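Local coordinates for protein acetone carboxylase alpha subunit (Xanthobacter autotrophicus Py2, PDB 5M45) that belongs to the hydantoinase B/oxoprolinase family and binds a manganese ion, working as one subunit of an assembly of several protein chains, at residues E87-F92 and T106-H111; F139-S144 and D153-V158; G172-I177 and E234-A239; Y199-R204 and R214-E219. One frame throughout, in Å; residues are numbered along the deposited sequence.

Interaction 1: E87-F92 and T106-H111; sequences EGELCF and TGIIIH
Ile108 and Cys91 carry the contact, Ile108 laying its branches against the backbone of Glu89 and Leu90 and the Glu89 carboxylate. Its CG1 stands between the backbone N and the carbonyl carbon (chi1 49°) and comes within 3.7 Å of Leu90 N, while CD1 continues to 3.7 Å from Glu89 O. CG2 touches Glu89 OE2 at 3.6 Å, the two side chains crossing at about a right angle; that carboxylate oxygen takes its hydrogen bond from Asn480. Cys91 CB lies 3.8 Å from Ile108 O and 4.2 Å from Ile108 CG1. Cys91 SG, anti to the backbone N (chi1 178°), lies 3.9 Å from Ile109 CG2.

The two segments lie at either end of a hairpin: strand 90-95 pairs with strand 101-104, and the chain then comes back past the start of the first strand before entering helix 111-124. Glu89 and Ile108 are each the centre of an inverse gamma turn.

Backbone polar contacts are sparse. Ile108 N donates to Leu90 O in a long, weak but fairly straight bond (3.5 Å, 162°). The same oxygen receives a second weak bond from Arg72 NE. Gly107, whose backbone angles call for glycine, brings its CA to 3.7 Å from Leu90 O. Beyond Ile108, His111 reaches the metal-binding Asp153 through a weak hydrogen bond.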
loop_
_atom_site.group_PDB
_atom_site.type_symbol
_atom_site.label_atom_id
_atom_site.label_comp_id
_atom_site.label_asym_id
_atom_site.label_seq_id
_atom_site.Cartn_x
_atom_site.Cartn_y
_atom_site.Cartn_z
ATOM N N GLU A 87 2.181 -28.078 0.638
ATOM C CA GLU A 87 3.241 -27.872 1.644
ATOM C C GLU A 87 2.760 -27.645 3.094
ATOM O O GLU A 87 3.533 -27.851 4.020
ATOM C CB GLU A 87 4.137 -26.696 1.280
ATOM C CG GLU A 87 5.403 -27.041 0.527
ATOM C CD GLU A 87 5.084 -27.645 -0.771
ATOM O OE1 GLU A 87 5.243 -28.900 -0.824
ATOM O OE2 GLU A 87 4.611 -26.852 -1.669
ATOM N N GLY A 88 1.524 -27.177 3.285
ATOM C CA GLY A 88 0.997 -26.979 4.623
ATOM C C GLY A 88 1.588 -25.782 5.376
ATOM O O GLY A 88 1.697 -25.826 6.622
ATOM N N GLU A 89 1.920 -24.713 4.651
ATOM C CA GLU A 89 2.438 -23.473 5.291
ATOM C C GLU A 89 1.276 -22.615 5.814
ATOM O O GLU A 89 0.943 -21.558 5.259
ATOM C CB GLU A 89 3.398 -22.698 4.372
ATOM C CG GLU A 89 4.455 -23.534 3.625
ATOM C CD GLU A 89 5.282 -24.488 4.467
ATOM O OE1 GLU A 89 6.012 -25.310 3.873
ATOM O OE2 GLU A 89 5.249 -24.427 5.741
ATOM N N LEU A 90 0.616 -23.150 6.847
ATOM C CA LEU A 90 -0.495 -22.512 7.562
ATOM C C LEU A 90 -0.485 -23.000 9.009
ATOM O O LEU A 90 0.194 -23.977 9.331
ATOM C CB LEU A 90 -1.870 -22.766 6.887
ATOM C CG LEU A 90 -2.577 -24.109 7.068
ATOM C CD1 LEU A 90 -4.031 -24.027 6.604
ATOM C CD2 LEU A 90 -1.844 -25.248 6.371
ATOM N N CYS A 91 -1.226 -22.303 9.863
ATOM C CA CYS A 91 -1.276 -22.622 11.323
ATOM C C CYS A 91 -2.556 -22.046 11.927
ATOM O O CYS A 91 -2.968 -20.942 11.553
ATOM C CB CYS A 91 -0.051 -22.046 12.010
ATOM S SG CYS A 91 0.092 -22.260 13.797
ATOM N N PHE A 92 -3.171 -22.787 12.855
ATOM C CA PHE A 92 -4.306 -22.311 13.659
ATOM C C PHE A 92 -4.019 -22.459 15.156
ATOM O O PHE A 92 -3.490 -23.502 15.599
ATOM C CB PHE A 92 -5.592 -23.069 13.316
ATOM C CG PHE A 92 -6.091 -22.794 11.917
ATOM C CD1 PHE A 92 -6.822 -21.636 11.636
ATOM C CD2 PHE A 92 -5.798 -23.656 10.872
ATOM C CE1 PHE A 92 -7.258 -21.364 10.347
ATOM C CE2 PHE A 92 -6.252 -23.397 9.582
ATOM C CZ PHE A 92 -6.971 -22.252 9.316
ATOM N N THR A 106 0.449 -27.860 14.356
ATOM C CA THR A 106 1.817 -27.723 13.870
ATOM C C THR A 106 1.799 -26.830 12.611
ATOM O O THR A 106 0.812 -26.142 12.371
ATOM C CB THR A 106 2.531 -29.100 13.675
ATOM O OG1 THR A 106 1.881 -29.857 12.643
ATOM C CG2 THR A 106 2.494 -29.923 14.944
ATOM N N GLY A 107 2.876 -26.832 11.818
ATOM C CA GLY A 107 3.001 -25.962 10.644
ATOM C C GLY A 107 3.859 -24.729 10.974
ATOM O O GLY A 107 4.878 -24.858 11.645
ATOM N N ILE A 108 3.437 -23.534 10.519
ATOM C CA ILE A 108 4.251 -22.314 10.678
ATOM C C ILE A 108 4.003 -21.645 12.025
ATOM O O ILE A 108 3.390 -20.525 12.113
ATOM C CB ILE A 108 4.154 -21.334 9.471
ATOM C CG1 ILE A 108 2.699 -21.043 9.035
ATOM C CG2 ILE A 108 4.953 -21.924 8.287
ATOM C CD1 ILE A 108 2.575 -19.880 8.065
ATOM N N ILE A 109 4.511 -22.287 13.073
ATOM C CA ILE A 109 4.103 -21.963 14.437
ATOM C C ILE A 109 4.818 -20.764 15.034
ATOM O O ILE A 109 4.514 -20.402 16.158
ATOM C CB ILE A 109 4.161 -23.184 15.409
ATOM C CG1 ILE A 109 5.593 -23.674 15.637
ATOM C CG2 ILE A 109 3.236 -24.295 14.926
ATOM C CD1 ILE A 109 5.682 -24.774 16.678
ATOM N N ILE A 110 5.705 -20.105 14.290
ATOM C CA ILE A 110 6.200 -18.767 14.699
ATOM C C ILE A 110 5.028 -17.814 14.920
ATOM O O ILE A 110 5.111 -16.881 15.724
ATOM C CB ILE A 110 7.251 -18.182 13.690
ATOM C CG1 ILE A 110 8.078 -17.062 14.343
ATOM C CG2 ILE A 110 6.578 -17.692 12.402
ATOM C CD1 ILE A 110 9.325 -16.704 13.563
ATOM N N HIS A 111 3.910 -18.061 14.236
ATOM C CA HIS A 111 2.735 -17.193 14.338
ATOM C C HIS A 111 1.882 -17.402 15.577
ATOM O O HIS A 111 0.971 -16.603 15.843
ATOM C CB HIS A 111 1.924 -17.247 13.033
ATOM C CG HIS A 111 2.714 -16.780 11.856
ATOM N ND1 HIS A 111 2.991 -15.449 11.631
ATOM C CD2 HIS A 111 3.361 -17.463 10.884
ATOM C CE1 HIS A 111 3.751 -15.338 10.560
ATOM N NE2 HIS A 111 3.984 -16.549 10.084
#

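Interaction 2: F139-S144 and D153-V158; sequences FCNNDS and DIHTIV. With MN (manganese (II) ion), chain M.
Strands 139-141 and 153-158 run antiparallel, their axes 4.7 Å apart at closest and their directions 155° apart, with Phe139-Ile157 and Asn141-His155 as hydrogen-bonded pairs around the non-hydrogen-bonded pair Cys140-Thr156. Each hydrogen-bonded pair is joined in both directions; the shortest of the four bonds is His155 N to Asn141 O, 2.8 Å.

On the face of Asn141 and His155 the two side chains lie side by side and point the same way, amide and imidazole planes 41° apart, with Asn141 ND2 3.2 Å from His155 ND1. Asn141 OD1 is held by Cys203 N, which helps fix the turn of the amide. Next along this face, Phe139 CB sits 4.3 Å from Ile157 CB, and Ile157 O lies at the edge of the phenyl ring.

On the other face Cys140 SG, anti to the backbone N (chi1 -176°), packs diagonally against Ile154 CG2 at 3.6 Å. Ile154 CD1 reaches 3.5 Å from Asn142 ND2, alongside an amide whose ND2 is hydrogen-bonded to Pro151 O and Tyr199 O and whose OD1 is hydrogen-bonded to Ile201 N. Just beyond the paired residues, Asp153 OD1 binds the manganese ion together with His150 and His175.

The hairpin sits inside the antiparallel sheet, between strands 165-175 and 204-208; helix 111-124 covers the Asn141 and His155 face, helix 227-255 that of Ile154 and Thr156.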
loop_
_atom_site.group_PDB
_atom_site.type_symbol
_atom_site.label_atom_id
_atom_site.label_comp_id
_atom_site.label_asym_id
_atom_site.label_seq_id
_atom_site.Cartn_x
_atom_site.Cartn_y
_atom_site.Cartn_z
ATOM N N PHE A 139 -11.336 -9.898 12.115
ATOM C CA PHE A 139 -10.169 -9.027 12.017
ATOM C C PHE A 139 -9.122 -9.623 11.065
ATOM O O PHE A 139 -8.973 -10.838 10.982
ATOM C CB PHE A 139 -9.562 -8.722 13.430
ATOM C CG PHE A 139 -10.476 -7.930 14.329
ATOM C CD1 PHE A 139 -10.469 -6.535 14.311
ATOM C CD2 PHE A 139 -11.353 -8.571 15.204
ATOM C CE1 PHE A 139 -11.320 -5.798 15.137
ATOM C CE2 PHE A 139 -12.221 -7.846 16.026
ATOM C CZ PHE A 139 -12.212 -6.459 16.000
ATOM N N CYS A 140 -8.416 -8.772 10.329
ATOM C CA CYS A 140 -7.293 -9.191 9.519
ATOM C C CYS A 140 -6.075 -8.343 9.866
ATOM O O CYS A 140 -6.202 -7.162 10.147
ATOM C CB CYS A 140 -7.656 -9.101 8.025
ATOM S SG CYS A 140 -6.388 -9.694 6.869
ATOM N N ASN A 141 -4.895 -8.953 9.829
ATOM C CA ASN A 141 -3.650 -8.257 10.207
ATOM C C ASN A 141 -2.423 -8.885 9.575
ATOM O O ASN A 141 -2.367 -10.117 9.411
ATOM C CB ASN A 141 -3.508 -8.310 11.748
ATOM C CG ASN A 141 -2.215 -7.708 12.241
ATOM O OD1 ASN A 141 -2.050 -6.483 12.261
ATOM N ND2 ASN A 141 -1.270 -8.557 12.601
ATOM N N ASN A 142 -1.451 -8.048 9.193
ATOM C CA ASN A 142 -0.108 -8.531 8.824
ATOM C C ASN A 142 1.039 -7.580 9.178
ATOM O O ASN A 142 2.164 -7.762 8.671
ATOM C CB ASN A 142 -0.055 -8.907 7.334
ATOM C CG ASN A 142 -0.048 -7.687 6.427
ATOM O OD1 ASN A 142 -0.267 -6.577 6.905
ATOM N ND2 ASN A 142 0.237 -7.878 5.130
ATOM N N ASP A 143 0.796 -6.585 10.034
ATOM C CA ASP A 143 1.709 -5.454 10.208
ATOM C C ASP A 143 2.980 -5.844 10.983
ATOM O O ASP A 143 2.919 -6.170 12.176
ATOM C CB ASP A 143 0.928 -4.337 10.951
ATOM C CG ASP A 143 1.689 -3.034 11.093
ATOM O OD1 ASP A 143 2.852 -2.903 10.575
ATOM O OD2 ASP A 143 1.093 -2.123 11.711
ATOM N N SER A 144 4.135 -5.832 10.304
ATOM C CA SER A 144 5.391 -6.157 10.963
ATOM C C SER A 144 5.846 -5.132 12.017
ATOM O O SER A 144 6.648 -5.490 12.896
ATOM C CB SER A 144 6.520 -6.398 9.949
ATOM O OG SER A 144 6.245 -7.543 9.172
ATOM N N ASP A 153 2.665 -13.152 5.377
ATOM C CA ASP A 153 1.975 -13.972 6.347
ATOM C C ASP A 153 0.730 -13.225 6.860
ATOM O O ASP A 153 0.839 -12.336 7.722
ATOM C CB ASP A 153 2.895 -14.392 7.473
ATOM C CG ASP A 153 3.969 -15.353 7.015
ATOM O OD1 ASP A 153 3.779 -16.020 5.960
ATOM O OD2 ASP A 153 5.031 -15.469 7.683
ATOM N N ILE A 154 -0.424 -13.582 6.324
ATOM C CA ILE A 154 -1.656 -12.889 6.650
ATOM C C ILE A 154 -2.403 -13.603 7.789
ATOM O O ILE A 154 -2.630 -14.840 7.717
ATOM C CB ILE A 154 -2.610 -12.816 5.423
ATOM C CG1 ILE A 154 -1.886 -12.269 4.165
ATOM C CG2 ILE A 154 -3.850 -12.010 5.769
ATOM C CD1 ILE A 154 -1.422 -10.837 4.282
ATOM N N HIS A 155 -2.782 -12.831 8.807
ATOM C CA HIS A 155 -3.584 -13.320 9.942
ATOM C C HIS A 155 -5.087 -12.970 9.795
ATOM O O HIS A 155 -5.414 -11.835 9.431
ATOM C CB HIS A 155 -3.149 -12.720 11.297
ATOM C CG HIS A 155 -1.675 -12.648 11.514
ATOM N ND1 HIS A 155 -1.105 -11.710 12.351
ATOM C CD2 HIS A 155 -0.657 -13.413 11.051
ATOM C CE1 HIS A 155 0.212 -11.891 12.380
ATOM N NE2 HIS A 155 0.505 -12.916 11.589
ATOM N N THR A 156 -5.958 -13.938 10.133
ATOM C CA THR A 156 -7.385 -13.717 10.384
ATOM C C THR A 156 -7.607 -14.075 11.864
ATOM O O THR A 156 -7.200 -15.146 12.320
ATOM C CB THR A 156 -8.282 -14.579 9.479
ATOM O OG1 THR A 156 -8.093 -14.229 8.104
ATOM C CG2 THR A 156 -9.782 -14.393 9.837
ATOM N N ILE A 157 -8.174 -13.134 12.621
ATOM C CA ILE A 157 -8.384 -13.251 14.081
ATOM C C ILE A 157 -9.897 -13.022 14.421
ATOM O O ILE A 157 -10.492 -12.023 14.016
ATOM C CB ILE A 157 -7.476 -12.244 14.828
ATOM C CG1 ILE A 157 -5.979 -12.550 14.614
ATOM C CG2 ILE A 157 -7.768 -12.271 16.324
ATOM C CD1 ILE A 157 -5.089 -11.338 14.909
ATOM N N VAL A 158 -10.507 -13.977 15.138
ATOM C CA VAL A 158 -11.941 -13.958 15.484
ATOM C C VAL A 158 -12.068 -14.097 17.028
ATOM O O VAL A 158 -11.518 -15.045 17.607
ATOM C CB VAL A 158 -12.682 -15.119 14.795
ATOM C CG1 VAL A 158 -14.117 -15.190 15.261
ATOM C CG2 VAL A 158 -12.591 -14.963 13.279
HETATM MN MN MN M . 5.670 -16.344 5.237
#

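Interaction 3: G172-I177 and E234-A239; sequences GVTHVI and ERTRIA. With MN (manganese (II) ion), chain M.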
loop_
_atom_site.group_PDB
_atom_site.type_symbol
_atom_site.label_atom_id
_atom_site.label_comp_id
_atom_site.label_asym_id
_atom_site.label_seq_id
_atom_site.Cartn_x
_atom_site.Cartn_y
_atom_site.Cartn_z
ATOM N N GLY A 172 -5.781 -17.647 12.678
ATOM C CA GLY A 172 -5.329 -18.479 11.558
ATOM C C GLY A 172 -4.441 -17.703 10.600
ATOM O O GLY A 172 -4.736 -16.542 10.274
ATOM N N VAL A 173 -3.325 -18.307 10.192
ATOM C CA VAL A 173 -2.340 -17.678 9.291
ATOM C C VAL A 173 -2.105 -18.534 8.058
ATOM O O VAL A 173 -2.065 -19.775 8.167
ATOM C CB VAL A 173 -1.015 -17.372 10.012
ATOM C CG1 VAL A 173 -0.384 -18.647 10.593
ATOM C CG2 VAL A 173 -0.008 -16.671 9.084
ATOM N N THR A 174 -1.970 -17.888 6.895
ATOM C CA THR A 174 -1.462 -18.534 5.670
ATOM C C THR A 174 -0.344 -17.670 5.070
ATOM O O THR A 174 -0.476 -16.433 4.999
ATOM C CB THR A 174 -2.517 -18.668 4.550
ATOM O OG1 THR A 174 -3.082 -17.383 4.271
ATOM C CG2 THR A 174 -3.636 -19.617 4.921
ATOM N N HIS A 175 0.731 -18.301 4.622
ATOM C CA HIS A 175 1.702 -17.620 3.752
ATOM C C HIS A 175 1.111 -17.479 2.343
ATOM O O HIS A 175 0.868 -18.494 1.694
ATOM C CB HIS A 175 3.035 -18.384 3.662
ATOM C CG HIS A 175 4.001 -17.747 2.702
ATOM N ND1 HIS A 175 5.052 -16.958 3.104
ATOM C CD2 HIS A 175 3.988 -17.690 1.344
ATOM C CE1 HIS A 175 5.667 -16.463 2.039
ATOM N NE2 HIS A 175 5.047 -16.899 0.959
ATOM N N VAL A 176 0.876 -16.239 1.891
ATOM C CA VAL A 176 0.328 -15.976 0.516
ATOM C C VAL A 176 1.463 -15.718 -0.480
ATOM O O VAL A 176 2.591 -15.336 -0.084
ATOM C CB VAL A 176 -0.697 -14.823 0.481
ATOM C CG1 VAL A 176 -1.811 -15.075 1.502
ATOM C CG2 VAL A 176 -0.038 -13.441 0.742
ATOM N N ILE A 177 1.173 -15.891 -1.770
ATOM C CA ILE A 177 2.209 -15.825 -2.802
ATOM C C ILE A 177 2.832 -14.417 -2.900
ATOM O O ILE A 177 4.069 -14.286 -2.972
ATOM C CB ILE A 177 1.710 -16.313 -4.192
ATOM C CG1 ILE A 177 1.239 -17.767 -4.104
ATOM C CG2 ILE A 177 2.827 -16.142 -5.265
ATOM C CD1 ILE A 177 0.464 -18.243 -5.331
ATOM N N GLU A 234 -7.695 -16.624 1.916
ATOM C CA GLU A 234 -8.561 -15.978 2.877
ATOM C C GLU A 234 -9.719 -16.889 3.348
ATOM O O GLU A 234 -10.015 -16.960 4.547
ATOM C CB GLU A 234 -9.071 -14.622 2.350
ATOM C CG GLU A 234 -10.126 -13.937 3.228
ATOM C CD GLU A 234 -10.390 -12.495 2.805
ATOM O OE1 GLU A 234 -10.753 -12.276 1.620
ATOM O OE2 GLU A 234 -10.229 -11.594 3.668
ATOM N N ARG A 235 -10.378 -17.566 2.407
ATOM C CA ARG A 235 -11.444 -18.511 2.765
ATOM C C ARG A 235 -10.903 -19.671 3.622
ATOM O O ARG A 235 -11.595 -20.109 4.550
ATOM C CB ARG A 235 -12.199 -19.028 1.524
ATOM C CG ARG A 235 -12.859 -17.909 0.698
ATOM C CD ARG A 235 -13.952 -17.155 1.498
ATOM N NE ARG A 235 -14.532 -16.080 0.752
ATOM C CZ ARG A 235 -15.573 -15.338 1.159
ATOM N NH1 ARG A 235 -16.039 -14.351 0.404
ATOM N NH2 ARG A 235 -16.174 -15.540 2.324
ATOM N N THR A 236 -9.673 -20.130 3.329
ATOM C CA THR A 236 -8.951 -21.099 4.156
ATOM C C THR A 236 -8.820 -20.663 5.624
ATOM O O THR A 236 -9.108 -21.444 6.540
ATOM C CB THR A 236 -7.507 -21.361 3.583
ATOM O OG1 THR A 236 -7.633 -21.956 2.270
ATOM C CG2 THR A 236 -6.712 -22.276 4.462
ATOM N N ARG A 237 -8.405 -19.417 5.846
ATOM C CA ARG A 237 -8.224 -18.912 7.215
ATOM C C ARG A 237 -9.580 -18.795 7.963
ATOM O O ARG A 237 -9.693 -19.197 9.136
ATOM C CB ARG A 237 -7.519 -17.547 7.239
ATOM C CG ARG A 237 -6.086 -17.540 6.716
ATOM C CD ARG A 237 -5.389 -16.184 6.880
ATOM N NE ARG A 237 -6.103 -15.072 6.235
ATOM C CZ ARG A 237 -5.939 -14.674 4.978
ATOM N NH1 ARG A 237 -5.087 -15.266 4.152
ATOM N NH2 ARG A 237 -6.649 -13.646 4.525
ATOM N N ILE A 238 -10.599 -18.246 7.285
ATOM C CA ILE A 238 -11.910 -18.079 7.927
ATOM C C ILE A 238 -12.529 -19.449 8.289
ATOM O O ILE A 238 -13.152 -19.581 9.359
ATOM C CB ILE A 238 -12.904 -17.267 7.053
ATOM C CG1 ILE A 238 -12.370 -15.897 6.853
ATOM C CG2 ILE A 238 -14.211 -17.109 7.794
ATOM C CD1 ILE A 238 -13.089 -15.106 5.764
ATOM N N ALA A 239 -12.386 -20.445 7.400
ATOM C CA ALA A 239 -12.893 -21.797 7.665
ATOM C C ALA A 239 -12.337 -22.370 8.956
ATOM O O ALA A 239 -13.090 -22.815 9.824
ATOM C CB ALA A 239 -12.584 -22.744 6.507
HETATM MN MN MN M . 5.670 -16.344 5.237
#
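Arg237 NH1 donates to Thr174 OG1 over 2.9 Å, with an angle of 153° at the hydrogen and the hydroxyl oxygen almost exactly in the guanidinium plane. The guanidinium is thus met at its edge, and its NE makes a second bond to Thr156 OG1 on the adjacent strand, so two threonine hydroxyls hold the flat group in position. A bend at chi3 (-57°) turns NE out of the line of the preceding carbons. On one face of the group, Glu234 CA of the same helix lies 3.3 Å above the plane, offset toward the rim.

The aliphatic part of the arginine packs as well. Its side chain crosses that of Thr174 at about a right angle, Arg237 CG touching Thr174 CG2 at 3.7 Å, while Arg237 CD lies 3.5 Å from Gly172 O. With no side chain at Gly172, the backbones come near, the two CA atoms of Gly172 and Arg237 being 5.2 Å apart. Thr174 CG2 also meets Thr236 CG2, methyl against methyl, at 4.1 Å.

While Thr174 points toward the helix, its neighbour His175 points away and binds the manganese ion through ND1 at 2.3 Å; Ser186 OG is hydrogen-bonded to NE2. The arrangement is that of a helix packed on the face of an antiparallel sheet, running nearly antiparallel to the strand beneath it (157° between their directions), whose end contributes a ligand to a metal site that also includes His150 and Asp153.

Interaction 4: Y199-R204 and R214-E219; sequences YSITCR and RDWLHE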
loop_
_atom_site.group_PDB
_atom_site.type_symbol
_atom_site.label_atom_id
_atom_site.label_comp_id
_atom_site.label_asym_id
_atom_site.label_seq_id
_atom_site.Cartn_x
_atom_site.Cartn_y
_atom_site.Cartn_z
ATOM N N TYR A 199 1.251 -4.542 0.616
ATOM C CA TYR A 199 -0.034 -4.194 1.278
ATOM C C TYR A 199 0.051 -4.581 2.774
ATOM O O TYR A 199 0.243 -5.751 3.096
ATOM C CB TYR A 199 -1.161 -4.977 0.597
ATOM C CG TYR A 199 -2.606 -4.583 0.949
ATOM C CD1 TYR A 199 -3.087 -3.298 0.699
ATOM C CD2 TYR A 199 -3.495 -5.523 1.448
ATOM C CE1 TYR A 199 -4.432 -2.957 0.985
ATOM C CE2 TYR A 199 -4.832 -5.213 1.714
ATOM C CZ TYR A 199 -5.299 -3.923 1.488
ATOM O OH TYR A 199 -6.652 -3.613 1.737
ATOM N N SER A 200 -0.048 -3.586 3.664
ATOM C CA SER A 200 0.159 -3.765 5.110
ATOM C C SER A 200 -1.114 -3.337 5.841
ATOM O O SER A 200 -1.582 -2.196 5.679
ATOM C CB SER A 200 1.363 -2.962 5.627
ATOM O OG SER A 200 1.694 -3.299 6.998
ATOM N N ILE A 201 -1.647 -4.262 6.655
ATOM C CA ILE A 201 -2.972 -4.184 7.276
ATOM C C ILE A 201 -2.762 -4.179 8.818
ATOM O O ILE A 201 -2.205 -5.133 9.353
ATOM C CB ILE A 201 -3.781 -5.443 6.886
ATOM C CG1 ILE A 201 -3.831 -5.634 5.337
ATOM C CG2 ILE A 201 -5.188 -5.383 7.439
ATOM C CD1 ILE A 201 -3.716 -7.105 4.889
ATOM N N THR A 202 -3.221 -3.135 9.523
ATOM C CA THR A 202 -3.029 -3.047 10.984
ATOM C C THR A 202 -4.308 -3.370 11.768
ATOM O O THR A 202 -5.132 -2.490 11.978
ATOM C CB THR A 202 -2.472 -1.662 11.398
ATOM O OG1 THR A 202 -1.246 -1.399 10.718
ATOM C CG2 THR A 202 -2.222 -1.586 12.924
ATOM N N CYS A 203 -4.466 -4.630 12.177
ATOM C CA CYS A 203 -5.630 -5.089 12.978
ATOM C C CYS A 203 -6.982 -4.498 12.483
ATOM O O CYS A 203 -7.811 -3.980 13.257
ATOM C CB CYS A 203 -5.368 -4.799 14.465
ATOM S SG CYS A 203 -4.037 -5.805 15.192
ATOM N N ARG A 204 -7.216 -4.643 11.173
ATOM C CA ARG A 204 -8.403 -4.054 10.535
ATOM C C ARG A 204 -9.642 -4.917 10.779
ATOM O O ARG A 204 -9.589 -6.139 10.660
ATOM C CB ARG A 204 -8.132 -3.895 9.049
ATOM C CG ARG A 204 -9.303 -3.329 8.222
ATOM C CD ARG A 204 -8.898 -2.985 6.803
ATOM N NE ARG A 204 -10.060 -2.582 6.020
ATOM C CZ ARG A 204 -10.015 -2.142 4.748
ATOM N NH1 ARG A 204 -8.860 -2.010 4.107
ATOM N NH2 ARG A 204 -11.139 -1.823 4.119
ATOM N N ARG A 214 -17.557 -5.616 1.583
ATOM C CA ARG A 214 -17.245 -5.494 0.160
ATOM C C ARG A 214 -16.107 -4.475 -0.136
ATOM O O ARG A 214 -15.311 -4.712 -1.056
ATOM C CB ARG A 214 -18.489 -5.111 -0.638
ATOM C CG ARG A 214 -18.360 -5.384 -2.124
ATOM C CD ARG A 214 -19.457 -4.779 -2.965
ATOM N NE ARG A 214 -20.823 -5.042 -2.514
ATOM C CZ ARG A 214 -21.573 -6.092 -2.821
ATOM N NH1 ARG A 214 -22.834 -6.151 -2.366
ATOM N NH2 ARG A 214 -21.108 -7.106 -3.541
ATOM N N ASP A 215 -16.036 -3.362 0.612
ATOM C CA ASP A 215 -14.957 -2.378 0.408
ATOM C C ASP A 215 -13.585 -3.009 0.654
ATOM O O ASP A 215 -12.650 -2.774 -0.138
ATOM C CB ASP A 215 -15.133 -1.060 1.217
ATOM C CG ASP A 215 -15.405 -1.278 2.714
ATOM O OD1 ASP A 215 -15.990 -2.306 3.087
ATOM O OD2 ASP A 215 -15.022 -0.389 3.531
ATOM N N TRP A 216 -13.470 -3.831 1.713
ATOM C CA TRP A 216 -12.267 -4.632 1.970
ATOM C C TRP A 216 -11.949 -5.599 0.821
ATOM O O TRP A 216 -10.797 -5.692 0.358
ATOM C CB TRP A 216 -12.398 -5.419 3.286
ATOM C CG TRP A 216 -11.515 -6.642 3.403
ATOM C CD1 TRP A 216 -11.911 -7.945 3.273
ATOM C CD2 TRP A 216 -10.102 -6.667 3.609
ATOM N NE1 TRP A 216 -10.828 -8.786 3.411
ATOM C CE2 TRP A 216 -9.702 -8.029 3.628
ATOM C CE3 TRP A 216 -9.128 -5.673 3.806
ATOM C CZ2 TRP A 216 -8.360 -8.428 3.844
ATOM C CZ3 TRP A 216 -7.773 -6.076 3.991
ATOM C CH2 TRP A 216 -7.418 -7.432 4.031
ATOM N N LEU A 217 -12.969 -6.321 0.363
ATOM C CA LEU A 217 -12.797 -7.315 -0.711
ATOM C C LEU A 217 -12.257 -6.679 -2.002
ATOM O O LEU A 217 -11.233 -7.140 -2.538
ATOM C CB LEU A 217 -14.108 -8.102 -0.966
ATOM C CG LEU A 217 -14.609 -9.025 0.148
ATOM C CD1 LEU A 217 -16.040 -9.497 -0.096
ATOM C CD2 LEU A 217 -13.681 -10.239 0.364
ATOM N N HIS A 218 -12.899 -5.592 -2.455
ATOM C CA HIS A 218 -12.492 -4.920 -3.693
ATOM C C HIS A 218 -11.062 -4.322 -3.599
ATOM O O HIS A 218 -10.256 -4.447 -4.521
ATOM C CB HIS A 218 -13.508 -3.854 -4.133
ATOM C CG HIS A 218 -14.781 -4.401 -4.739
ATOM N ND1 HIS A 218 -15.410 -3.795 -5.807
ATOM C CD2 HIS A 218 -15.504 -5.516 -4.471
ATOM C CE1 HIS A 218 -16.476 -4.495 -6.154
ATOM N NE2 HIS A 218 -16.542 -5.553 -5.374
ATOM N N GLU A 219 -10.754 -3.708 -2.458
ATOM C CA GLU A 219 -9.452 -3.066 -2.268
ATOM C C GLU A 219 -8.307 -4.052 -2.201
ATOM O O GLU A 219 -7.320 -3.951 -2.969
ATOM C CB GLU A 219 -9.482 -2.189 -1.011
ATOM C CG GLU A 219 -8.247 -1.339 -0.813
ATOM C CD GLU A 219 -8.292 -0.589 0.534
ATOM O OE1 GLU A 219 -7.615 -1.114 1.441
ATOM O OE2 GLU A 219 -8.977 0.476 0.690
HETATM O O HOH W 1 -11.435 -0.680 1.519
#
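Tyr199 and Glu219 meet at about a right angle, ring and carboxylate planes 85° apart, and Tyr199 OH donates to the anti lone pair of Glu219 OE1 over 2.7 Å. Arg204 approaches the same oxygen with its chain extended from CG to NE; NH1 lies 3.1 Å from Glu219 OE1, a salt bridge that lies in the guanidinium plane but arrives from above the carboxylate plane. Two donors probably help to keep this carboxylate negatively charged. A water bonded to Arg204 NH2 bridges, more weakly, to Glu219 OE2 and Asp215 O.

Trp216 stands steeply against the guanidinium, planes 74° apart, presenting its edge, with CE3 3.6 Å above one face toward the rim. Farther round that edge, Trp216 CH2 touches Ile201 CD1 at 3.8 Å. Tyr199 crosses the indole at a slant, CE2 3.8 Å from Trp216 CZ3.

The contact joins helix 214-222 to the loop leading into strand 204-208 and that strand's first residue; Trp216 also reaches Glu234 of helix 227-255, and Asp215 bonds to Lys205 of the second subunit.

In the fold
From the N terminus, interaction 1 closes a short loop around the turn between strands 90-95 and 101-104, and interaction 2 then closes the hairpin of strands 138-141 and 153-162. Interaction 3 spans a much longer excursion, from strand 165-175 to helix 227-255. Interaction 4 lies wholly within that excursion and closes a short loop round strands 204-208 and 211-212. None of the four cross. All reach one antiparallel sheet: strand 90-95 lies beside 165-175, with Cys91 O close to Val173 N, helix 227-255 packs over strands 153-162 and 165-175, and Arg204 of interaction 4 begins the strand next to 138-141. Interactions 2 and 3 meet at the manganese ion.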